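Local coordinates for protein alpha-1,2-mannosidase (Bacteroides thetaiotaomicron, PDB 2WW2) that is an inverting, calcium-dependent alpha-mannosidase of glycoside hydrolase family 92 from a gut symbiont, hydrolysing alpha-mannosidic linkages, at residues H489-W493 and S519-T523. Sequence-based numbering, arbitrary orientation.
Sequences HGFMW and SWHWT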
loop_
_atom_site.group_PDB
_atom_site.type_symbol
_atom_site.label_atom_id
_atom_site.label_comp_id
_atom_site.label_asym_id
_atom_site.label_seq_id
_atom_site.Cartn_x
_atom_site.Cartn_y
_atom_site.Cartn_z
ATOM N N HIS A 489 0.897 -13.413 19.393
ATOM C CA HIS A 489 0.886 -12.766 18.090
ATOM C C HIS A 489 1.342 -13.662 16.935
ATOM O O HIS A 489 1.013 -13.389 15.780
ATOM C CB HIS A 489 1.693 -11.470 18.140
ATOM C CG HIS A 489 1.098 -10.441 19.045
ATOM N ND1 HIS A 489 -0.042 -9.740 18.720
ATOM C CD2 HIS A 489 1.458 -10.021 20.281
ATOM C CE1 HIS A 489 -0.353 -8.923 19.710
ATOM N NE2 HIS A 489 0.541 -9.077 20.672
ATOM N N GLY A 490 2.089 -14.722 17.244
ATOM C CA GLY A 490 2.491 -15.693 16.225
ATOM C C GLY A 490 3.649 -15.234 15.350
ATOM O O GLY A 490 3.797 -15.680 14.200
ATOM N N PHE A 491 4.479 -14.349 15.898
ATOM C CA PHE A 491 5.650 -13.830 15.193
ATOM C C PHE A 491 6.827 -13.645 16.150
ATOM O O PHE A 491 6.637 -13.541 17.363
ATOM C CB PHE A 491 5.334 -12.454 14.623
ATOM C CG PHE A 491 4.520 -12.478 13.365
ATOM C CD1 PHE A 491 5.139 -12.612 12.131
ATOM C CD2 PHE A 491 3.144 -12.305 13.407
ATOM C CE1 PHE A 491 4.396 -12.603 10.963
ATOM C CE2 PHE A 491 2.395 -12.286 12.237
ATOM C CZ PHE A 491 3.021 -12.437 11.012
ATOM N N MET A 492 8.037 -13.546 15.603
ATOM C CA MET A 492 9.191 -13.177 16.414
ATOM C C MET A 492 9.034 -11.714 16.834
ATOM O O MET A 492 8.538 -10.887 16.057
ATOM C CB MET A 492 10.490 -13.368 15.615
ATOM C CG MET A 492 10.812 -14.841 15.319
ATOM S SD MET A 492 11.131 -15.787 16.828
ATOM C CE MET A 492 11.310 -17.438 16.118
ATOM N N TRP A 493 9.436 -11.398 18.062
ATOM C CA TRP A 493 9.374 -10.010 18.545
ATOM C C TRP A 493 10.618 -9.791 19.397
ATOM O O TRP A 493 11.656 -10.400 19.126
ATOM C CB TRP A 493 8.071 -9.783 19.328
ATOM C CG TRP A 493 7.668 -8.366 19.596
ATOM C CD1 TRP A 493 7.261 -7.859 20.795
ATOM C CD2 TRP A 493 7.573 -7.285 18.650
ATOM N NE1 TRP A 493 6.933 -6.532 20.662
ATOM C CE2 TRP A 493 7.123 -6.152 19.358
ATOM C CE3 TRP A 493 7.850 -7.160 17.276
ATOM C CZ2 TRP A 493 6.928 -4.907 18.746
ATOM C CZ3 TRP A 493 7.651 -5.914 16.667
ATOM C CH2 TRP A 493 7.197 -4.810 17.403
ATOM N N SER A 519 9.499 -8.269 11.505
ATOM C CA SER A 519 9.169 -9.596 12.003
ATOM C C SER A 519 8.634 -10.492 10.880
ATOM O O SER A 519 8.810 -11.711 10.896
ATOM C CB SER A 519 8.139 -9.522 13.132
ATOM O OG SER A 519 7.916 -10.835 13.616
ATOM N N TRP A 520 7.967 -9.873 9.915
ATOM C CA TRP A 520 7.383 -10.595 8.785
ATOM C C TRP A 520 8.452 -11.426 8.087
ATOM O O TRP A 520 8.176 -12.538 7.621
ATOM C CB TRP A 520 6.768 -9.588 7.797
ATOM C CG TRP A 520 6.008 -10.184 6.627
ATOM C CD1 TRP A 520 6.447 -10.311 5.327
ATOM C CD2 TRP A 520 4.670 -10.692 6.650
ATOM N NE1 TRP A 520 5.456 -10.883 4.550
ATOM C CE2 TRP A 520 4.360 -11.128 5.339
ATOM C CE3 TRP A 520 3.705 -10.832 7.654
ATOM C CZ2 TRP A 520 3.119 -11.692 5.008
ATOM C CZ3 TRP A 520 2.472 -11.391 7.329
ATOM C CH2 TRP A 520 2.190 -11.822 6.014
ATOM N N HIS A 521 9.669 -10.889 8.011
ATOM C CA HIS A 521 10.788 -11.603 7.382
ATOM C C HIS A 521 11.541 -12.475 8.375
ATOM O O HIS A 521 11.817 -13.633 8.090
ATOM C CB HIS A 521 11.788 -10.631 6.734
ATOM C CG HIS A 521 11.141 -9.495 6.014
ATOM N ND1 HIS A 521 10.568 -9.637 4.768
ATOM C CD2 HIS A 521 10.958 -8.202 6.372
ATOM C CE1 HIS A 521 10.064 -8.475 4.387
ATOM N NE2 HIS A 521 10.295 -7.587 5.340
ATOM N N TRP A 522 11.897 -11.897 9.518
ATOM C CA TRP A 522 12.806 -12.539 10.483
ATOM C C TRP A 522 12.211 -13.761 11.185
ATOM O O TRP A 522 12.942 -14.630 11.685
ATOM C CB TRP A 522 13.357 -11.496 11.476
ATOM C CG TRP A 522 14.480 -10.726 10.850
ATOM C CD1 TRP A 522 14.399 -9.514 10.209
ATOM C CD2 TRP A 522 15.843 -11.152 10.741
ATOM N NE1 TRP A 522 15.645 -9.152 9.730
ATOM C CE2 TRP A 522 16.542 -10.148 10.036
ATOM C CE3 TRP A 522 16.544 -12.302 11.169
ATOM C CZ2 TRP A 522 17.915 -10.248 9.753
ATOM C CZ3 TRP A 522 17.893 -12.394 10.895
ATOM C CH2 TRP A 522 18.571 -11.371 10.194
ATOM N N THR A 523 10.886 -13.856 11.190
ATOM C CA THR A 523 10.222 -15.017 11.785
ATOM C C THR A 523 10.620 -16.323 11.078
ATOM O O THR A 523 10.593 -17.389 11.681
ATOM C CB THR A 523 8.692 -14.819 11.822
ATOM O OG1 THR A 523 8.394 -13.770 12.753
ATOM C CG2 THR A 523 7.953 -16.114 12.271
#
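Two hydroxyls four residues apart, those of S519 and T523, can satisfy both backbone polar groups of a single residue, and M492 illustrates the principle. N of M492 donates to OG1 of T523 (2.9 Å, nearly linear at 171°), while OG of S519 donates a short bond to O of M492 (2.5 Å). OG1 of T523 in turn donates to the backbone O of S519 (2.8 Å), the carbonyl that also receives N of T523, so the threonine hydroxyl relays between M492 and the backbone of S519. Packing follows: CB of F491 lies 3.2 Å from OG of S519, and CZ of F491 lies 3.8 Å from CE3 of W520, the rings meeting rim to rim with planes inclined by 29°. R546 of helix 540-551 adds a cation-pi contact to F491, and M492 touches L449 of helix 444-465. Within the catalytic domain, the weakly bonded strand 491-492 is thus joined to residues 519-523 through side-chain hydroxyls rather than backbone pairing, leaving neither N nor O of M492 unsatisfied in a buried setting.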